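Local coordinates for single-stranded-DNA-specific exonuclease RecJ (Thermus thermophilus, PDB 2ZXR), which degrades single-stranded DNA from the 5' end toward the 3' end, using divalent metal ions such as magnesium or manganese, at residues A[271-274]-A[275-279]; A[376-379]-A[380-384]; A[392-395]-A[396-399]. All coordinates share one frame; numbering follows the deposited sequence.

Contact 1 (A[271-274]-A[275-279]); sequences RINA and ASRLG
R277 folds back along the last turn of its helix and lays its side chain against N273, one turn earlier. The backbone beneath this pair is close: N273 O takes the N-H of R277 at 2.8 Å in a nearly straight bond (171°), and the methylene CG of R277 sits just 3.0 Å from the same oxygen. Further out the fit slackens. R277 NE lies 3.5 Å from N273 CB, and the guanidinium stands 79° from the plane of the N273 amide, so the two flat groups pass without stacking or pairing. The amide has its bond elsewhere, OD1 accepting from A83 N beside the manganese ligand D82, while S276, one residue before R277, turns OG to the carbonyl oxygens of D80 and Y81. An asparagine and a serine, short and polar, suit a helix end lying close to the loop carrying manganese ligands.

The helix stops here in a Schellman motif: G279, with positive phi, is the C-prime residue, its N bonded to S276 O at 3.0 Å, and E280 N returns to A275 O. A side chain at these backbone angles would jam against the preceding carbonyl, which explains the glycine. L278 has already left helical angles, yet its N still reaches A274 O at 2.9 Å, although the bond is bent to 135°. On the buried flank the alanines keep the helix slim, A274 meeting N307 and A275 meeting L306 of helix 293-321, with A284 of helix 281-289 also against A275. The R277 flank is only partly buried, and G279 is exposed to solvent.

Contact 2 (A[376-379]-A[380-384]); sequences SAVE and ALRSA
E379 and R382 lie side by side, pointing the same way from helix 377-383, and close a salt bridge one turn apart on its outer surface. The helix belongs to the DHHA1 region and starts with S376 at the N-cap, where OG accepts a weak hydrogen bond from E379 N; serine suits this place because its short hydroxyl can stand in for the carbonyl missing from the turn before.

R382 can be followed outward from CB, which rests 3.4 Å from the carbonyl oxygen of E379 and almost as near V378 O. With CG anti to the backbone N (chi1 179°), the chain runs outward from the helix; the bend at chi3 (-53°) then turns the head back toward E379 and V378. CD passes 3.9 Å from E379 OE1. NE turns to a partner beyond the helix, the hydroxyl of Y391 on strand 390-393. CZ comes to 3.5 Å from E379 OE2, and NH1 makes the bridge itself, 2.6 Å from that oxygen, while the carboxylate and guanidinium planes stand 79° apart, so a single N-O pair carries the contact. NH2 approaches CG2 of V378 at 4.1 Å. Two partners thus fix the head, and the charged pair suits the helix surface, where R382 is exposed.

On the buried side small or aliphatic residues fit: A377 and L381 press on A398 and V369 of the sheet, and A380 meets Y417 of helix 407-419. Near the end of the helix S383 bends its hydroxyl back onto the chain, OG donating to the carbonyl oxygen of A380 at 2.7 Å.

Contact 3 (A[392-395]-A[396-399]); sequences GGHK and EAAG
G392 and G399 hold each other by a pair of backbone hydrogen bonds, G399 N to G392 O at 2.8 Å and G392 N to G399 O at 2.9 Å. Nearer the turn, H394 N gives a third bond to A397 O, 2.9 Å long and almost straight at 171°. Between these, G393 and A398 form the non-hydrogen-bonded pair. Their CA atoms come within 3.9 Å, and G393 CA makes a CA-H...O contact to A397 O. A CB on G393 would collide with A398 CA and A397 O, and at these backbone angles it would also press on the preceding carbonyl oxygen, so the strands can approach this closely only without a side chain there.

The arrangement is a beta hairpin, strand 390-393 turning through H394 to E396 into strand 397-401. Strand 390-393 is an outermost strand of the mixed sheet, and A398 binds V369 through the backbone on the other side, joining the hairpin to strand 366-370.

Packing outward from the bonds centres on the imidazole of H394. Its chi1 of 53° sets CG between the backbone N and the carbonyl carbon, which folds the ring back over the turn. A397 O then lies 3.4 Å above the ring plane, over its centre, while NE2 is 3.6 Å from the small methyl of A397, which sits close against the ring. A398 turns its methyl to the face of the sheet covered by helix 377-383, against A377 and L381. K395 and E396 send their charged ends away from the hairpin, suiting an exposed turn.

In the fold
Following the chain, contact 1 comes first, ending helix 261-277 beside the loop that carries D80 and D82; the side chain of N273 is about 9 Å from the magnesium ion. After helices 281-289 and 293-321 the chain enters the DHHA1 region, where contact 2 runs along helix 377-383 and contact 3 closes the hairpin of strands 390-393 and 397-401. The three run in series, none nested or crossed. Contacts 2 and 3 touch: A377 N and V378 N probably bond to K395 O and H394 O, joining the helix start to the hairpin turn. Contact 1 stays separate, its nearest atoms about 11 Å from contact 3, where the side chain of H394 lies about 10 Å from the magnesium ion.

Contact 1 (A[271-274]-A[275-279])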
loop_
_atom_site.group_PDB
_atom_site.type_symbol
_atom_site.label_atom_id
_atom_site.label_comp_id
_atom_site.label_asym_id
_atom_site.label_seq_id
_atom_site.Cartn_x
_atom_site.Cartn_y
_atom_site.Cartn_z
ATOM N N ARG A 271 -9.629 8.679 -15.682
ATOM C CA ARG A 271 -10.357 9.407 -16.739
ATOM C C ARG A 271 -9.382 10.277 -17.544
ATOM O O ARG A 271 -9.449 10.358 -18.773
ATOM C CB ARG A 271 -11.420 10.325 -16.161
ATOM C CG ARG A 271 -12.821 9.806 -16.223
ATOM C CD ARG A 271 -13.111 8.875 -15.090
ATOM N NE ARG A 271 -14.536 8.571 -15.003
ATOM C CZ ARG A 271 -15.048 7.708 -14.135
ATOM N NH1 ARG A 271 -14.256 7.087 -13.286
ATOM N NH2 ARG A 271 -16.336 7.431 -14.149
ATOM N N ILE A 272 -8.484 10.933 -16.823
ATOM C CA ILE A 272 -7.493 11.775 -17.439
ATOM C C ILE A 272 -6.525 10.910 -18.253
ATOM O O ILE A 272 -6.182 11.253 -19.394
ATOM C CB ILE A 272 -6.684 12.548 -16.345
ATOM C CG1 ILE A 272 -7.599 13.548 -15.635
ATOM C CG2 ILE A 272 -5.486 13.242 -16.977
ATOM C CD1 ILE A 272 -6.950 14.273 -14.468
ATOM N N ASN A 273 -6.090 9.779 -17.679
ATOM C CA ASN A 273 -5.136 8.930 -18.392
ATOM C C ASN A 273 -5.712 8.316 -19.649
ATOM O O ASN A 273 -4.991 8.126 -20.619
ATOM C CB ASN A 273 -4.581 7.799 -17.498
ATOM C CG ASN A 273 -3.636 8.311 -16.417
ATOM O OD1 ASN A 273 -2.956 9.324 -16.597
ATOM N ND2 ASN A 273 -3.578 7.608 -15.304
ATOM N N ALA A 274 -7.001 8.000 -19.629
ATOM C CA ALA A 274 -7.651 7.389 -20.784
ATOM C C ALA A 274 -7.602 8.306 -21.990
ATOM O O ALA A 274 -7.462 7.837 -23.112
ATOM C CB ALA A 274 -9.114 7.045 -20.461
ATOM N N ALA A 275 -7.739 9.612 -21.753
ATOM C CA ALA A 275 -7.724 10.592 -22.841
ATOM C C ALA A 275 -6.385 10.521 -23.533
ATOM O O ALA A 275 -6.288 10.480 -24.764
ATOM C CB ALA A 275 -7.951 12.015 -22.296
ATOM N N SER A 276 -5.345 10.490 -22.725
ATOM C CA SER A 276 -4.011 10.422 -23.262
ATOM C C SER A 276 -3.731 9.070 -23.917
ATOM O O SER A 276 -3.222 9.031 -25.033
ATOM C CB SER A 276 -2.995 10.701 -22.155
ATOM O OG SER A 276 -1.683 10.529 -22.650
ATOM N N ARG A 277 -4.060 7.968 -23.239
ATOM C CA ARG A 277 -3.806 6.644 -23.795
ATOM C C ARG A 277 -4.534 6.519 -25.129
ATOM O O ARG A 277 -4.108 5.777 -25.993
ATOM C CB ARG A 277 -4.310 5.516 -22.874
ATOM C CG ARG A 277 -3.812 5.483 -21.415
ATOM C CD ARG A 277 -4.840 4.643 -20.562
ATOM N NE ARG A 277 -4.626 4.639 -19.106
ATOM C CZ ARG A 277 -3.513 4.202 -18.506
ATOM N NH1 ARG A 277 -2.513 3.727 -19.235
ATOM N NH2 ARG A 277 -3.386 4.252 -17.180
ATOM N N LEU A 278 -5.635 7.253 -25.290
ATOM C CA LEU A 278 -6.420 7.185 -26.515
ATOM C C LEU A 278 -6.138 8.281 -27.568
ATOM O O LEU A 278 -6.891 8.451 -28.533
ATOM C CB LEU A 278 -7.916 7.141 -26.146
ATOM C CG LEU A 278 -8.608 5.769 -26.241
ATOM C CD1 LEU A 278 -7.640 4.641 -25.890
ATOM C CD2 LEU A 278 -9.841 5.738 -25.348
ATOM N N GLY A 279 -5.050 9.016 -27.398
ATOM C CA GLY A 279 -4.733 10.056 -28.365
ATOM C C GLY A 279 -5.547 11.336 -28.252
ATOM O O GLY A 279 -5.631 12.105 -29.214
#

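Contact 2 (A[376-379]-A[380-384])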
loop_
_atom_site.group_PDB
_atom_site.type_symbol
_atom_site.label_atom_id
_atom_site.label_comp_id
_atom_site.label_asym_id
_atom_site.label_seq_id
_atom_site.Cartn_x
_atom_site.Cartn_y
_atom_site.Cartn_z
ATOM N N SER A 376 13.410 -8.548 -13.037
ATOM C CA SER A 376 13.461 -7.201 -13.556
ATOM C C SER A 376 12.968 -7.139 -15.002
ATOM O O SER A 376 13.477 -7.849 -15.893
ATOM C CB SER A 376 14.892 -6.673 -13.468
ATOM O OG SER A 376 15.010 -5.449 -14.166
ATOM N N ALA A 377 11.974 -6.279 -15.214
ATOM C CA ALA A 377 11.371 -6.072 -16.512
ATOM C C ALA A 377 12.399 -5.672 -17.566
ATOM O O ALA A 377 12.565 -6.363 -18.584
ATOM C CB ALA A 377 10.277 -4.994 -16.418
ATOM N N VAL A 378 13.104 -4.574 -17.305
ATOM C CA VAL A 378 14.062 -4.076 -18.262
ATOM C C VAL A 378 15.268 -4.988 -18.471
ATOM O O VAL A 378 15.834 -5.019 -19.564
ATOM C CB VAL A 378 14.494 -2.618 -17.904
ATOM C CG1 VAL A 378 15.316 -2.578 -16.603
ATOM C CG2 VAL A 378 15.259 -2.016 -19.052
ATOM N N GLU A 379 15.658 -5.745 -17.451
ATOM C CA GLU A 379 16.796 -6.653 -17.605
ATOM C C GLU A 379 16.360 -7.861 -18.448
ATOM O O GLU A 379 17.165 -8.452 -19.156
ATOM C CB GLU A 379 17.332 -7.116 -16.237
ATOM C CG GLU A 379 18.131 -6.055 -15.476
ATOM C CD GLU A 379 19.324 -5.505 -16.276
ATOM O OE1 GLU A 379 20.196 -6.307 -16.690
ATOM O OE2 GLU A 379 19.388 -4.264 -16.493
ATOM N N ALA A 380 15.085 -8.220 -18.371
ATOM C CA ALA A 380 14.569 -9.343 -19.160
ATOM C C ALA A 380 14.612 -8.943 -20.646
ATOM O O ALA A 380 14.949 -9.755 -21.518
ATOM C CB ALA A 380 13.150 -9.664 -18.741
ATOM N N LEU A 381 14.293 -7.682 -20.922
ATOM C CA LEU A 381 14.332 -7.186 -22.287
ATOM C C LEU A 381 15.792 -7.124 -22.721
ATOM O O LEU A 381 16.126 -7.423 -23.873
ATOM C CB LEU A 381 13.704 -5.789 -22.394
ATOM C CG LEU A 381 12.198 -5.687 -22.107
ATOM C CD1 LEU A 381 11.709 -4.255 -22.450
ATOM C CD2 LEU A 381 11.429 -6.730 -22.930
ATOM N N ARG A 382 16.664 -6.723 -21.798
ATOM C CA ARG A 382 18.084 -6.646 -22.120
ATOM C C ARG A 382 18.584 -8.014 -22.568
ATOM O O ARG A 382 19.326 -8.106 -23.525
ATOM C CB ARG A 382 18.889 -6.168 -20.909
ATOM C CG ARG A 382 20.390 -6.070 -21.145
ATOM C CD ARG A 382 20.962 -4.979 -20.262
ATOM N NE ARG A 382 20.194 -3.751 -20.485
ATOM C CZ ARG A 382 20.024 -2.782 -19.586
ATOM N NH1 ARG A 382 20.578 -2.895 -18.387
ATOM N NH2 ARG A 382 19.287 -1.710 -19.885
ATOM N N SER A 383 18.157 -9.075 -21.899
ATOM C CA SER A 383 18.599 -10.415 -22.269
ATOM C C SER A 383 18.211 -10.772 -23.697
ATOM O O SER A 383 18.817 -11.646 -24.298
ATOM C CB SER A 383 18.032 -11.476 -21.303
ATOM O OG SER A 383 16.678 -11.818 -21.587
ATOM N N ALA A 384 17.201 -10.103 -24.244
ATOM C CA ALA A 384 16.762 -10.377 -25.617
ATOM C C ALA A 384 16.900 -9.133 -26.511
ATOM O O ALA A 384 16.239 -9.042 -27.547
ATOM C CB ALA A 384 15.305 -10.821 -25.590
#

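Contact 3 (A[392-395]-A[396-399])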
loop_
_atom_site.group_PDB
_atom_site.type_symbol
_atom_site.label_atom_id
_atom_site.label_comp_id
_atom_site.label_asym_id
_atom_site.label_seq_id
_atom_site.Cartn_x
_atom_site.Cartn_y
_atom_site.Cartn_z
ATOM N N GLY A 392 13.142 0.204 -23.148
ATOM C CA GLY A 392 13.531 0.965 -21.979
ATOM C C GLY A 392 12.602 0.653 -20.824
ATOM O O GLY A 392 11.568 0.022 -21.018
ATOM N N GLY A 393 12.970 1.085 -19.620
ATOM C CA GLY A 393 12.123 0.832 -18.473
ATOM C C GLY A 393 12.904 0.547 -17.205
ATOM O O GLY A 393 14.105 0.820 -17.128
ATOM N N HIS A 394 12.212 -0.018 -16.224
ATOM C CA HIS A 394 12.801 -0.328 -14.938
ATOM C C HIS A 394 12.403 -1.730 -14.503
ATOM O O HIS A 394 11.901 -2.524 -15.300
ATOM C CB HIS A 394 12.346 0.701 -13.881
ATOM C CG HIS A 394 10.855 0.877 -13.801
ATOM N ND1 HIS A 394 10.156 1.737 -14.630
ATOM C CD2 HIS A 394 9.929 0.285 -13.013
ATOM C CE1 HIS A 394 8.865 1.663 -14.353
ATOM N NE2 HIS A 394 8.702 0.789 -13.375
ATOM N N LYS A 395 12.590 -2.013 -13.221
ATOM C CA LYS A 395 12.310 -3.332 -12.665
ATOM C C LYS A 395 10.877 -3.836 -12.698
ATOM O O LYS A 395 10.659 -5.044 -12.785
ATOM C CB LYS A 395 12.801 -3.397 -11.211
ATOM C CG LYS A 395 14.255 -2.992 -11.035
ATOM C CD LYS A 395 14.797 -3.349 -9.642
ATOM C CE LYS A 395 15.796 -4.519 -9.695
ATOM N NZ LYS A 395 16.817 -4.376 -10.787
ATOM N N GLU A 396 9.900 -2.939 -12.635
ATOM C CA GLU A 396 8.513 -3.387 -12.602
ATOM C C GLU A 396 7.710 -3.132 -13.871
ATOM O O GLU A 396 6.619 -3.681 -14.050
ATOM C CB GLU A 396 7.800 -2.752 -11.394
ATOM C CG GLU A 396 8.588 -2.908 -10.078
ATOM C CD GLU A 396 7.775 -2.558 -8.827
ATOM O OE1 GLU A 396 8.337 -2.625 -7.695
ATOM O OE2 GLU A 396 6.573 -2.222 -8.962
ATOM N N ALA A 397 8.247 -2.303 -14.752
ATOM C CA ALA A 397 7.537 -1.977 -15.980
ATOM C C ALA A 397 8.533 -1.579 -17.032
ATOM O O ALA A 397 9.525 -0.913 -16.725
ATOM C CB ALA A 397 6.572 -0.829 -15.735
ATOM N N ALA A 398 8.275 -1.963 -18.280
ATOM C CA ALA A 398 9.196 -1.618 -19.363
ATOM C C ALA A 398 8.442 -1.581 -20.671
ATOM O O ALA A 398 7.336 -2.086 -20.756
ATOM C CB ALA A 398 10.356 -2.641 -19.431
ATOM N N GLY A 399 9.027 -0.970 -21.683
ATOM C CA GLY A 399 8.355 -0.888 -22.964
ATOM C C GLY A 399 9.354 -1.160 -24.076
ATOM O O GLY A 399 10.566 -1.016 -23.873
#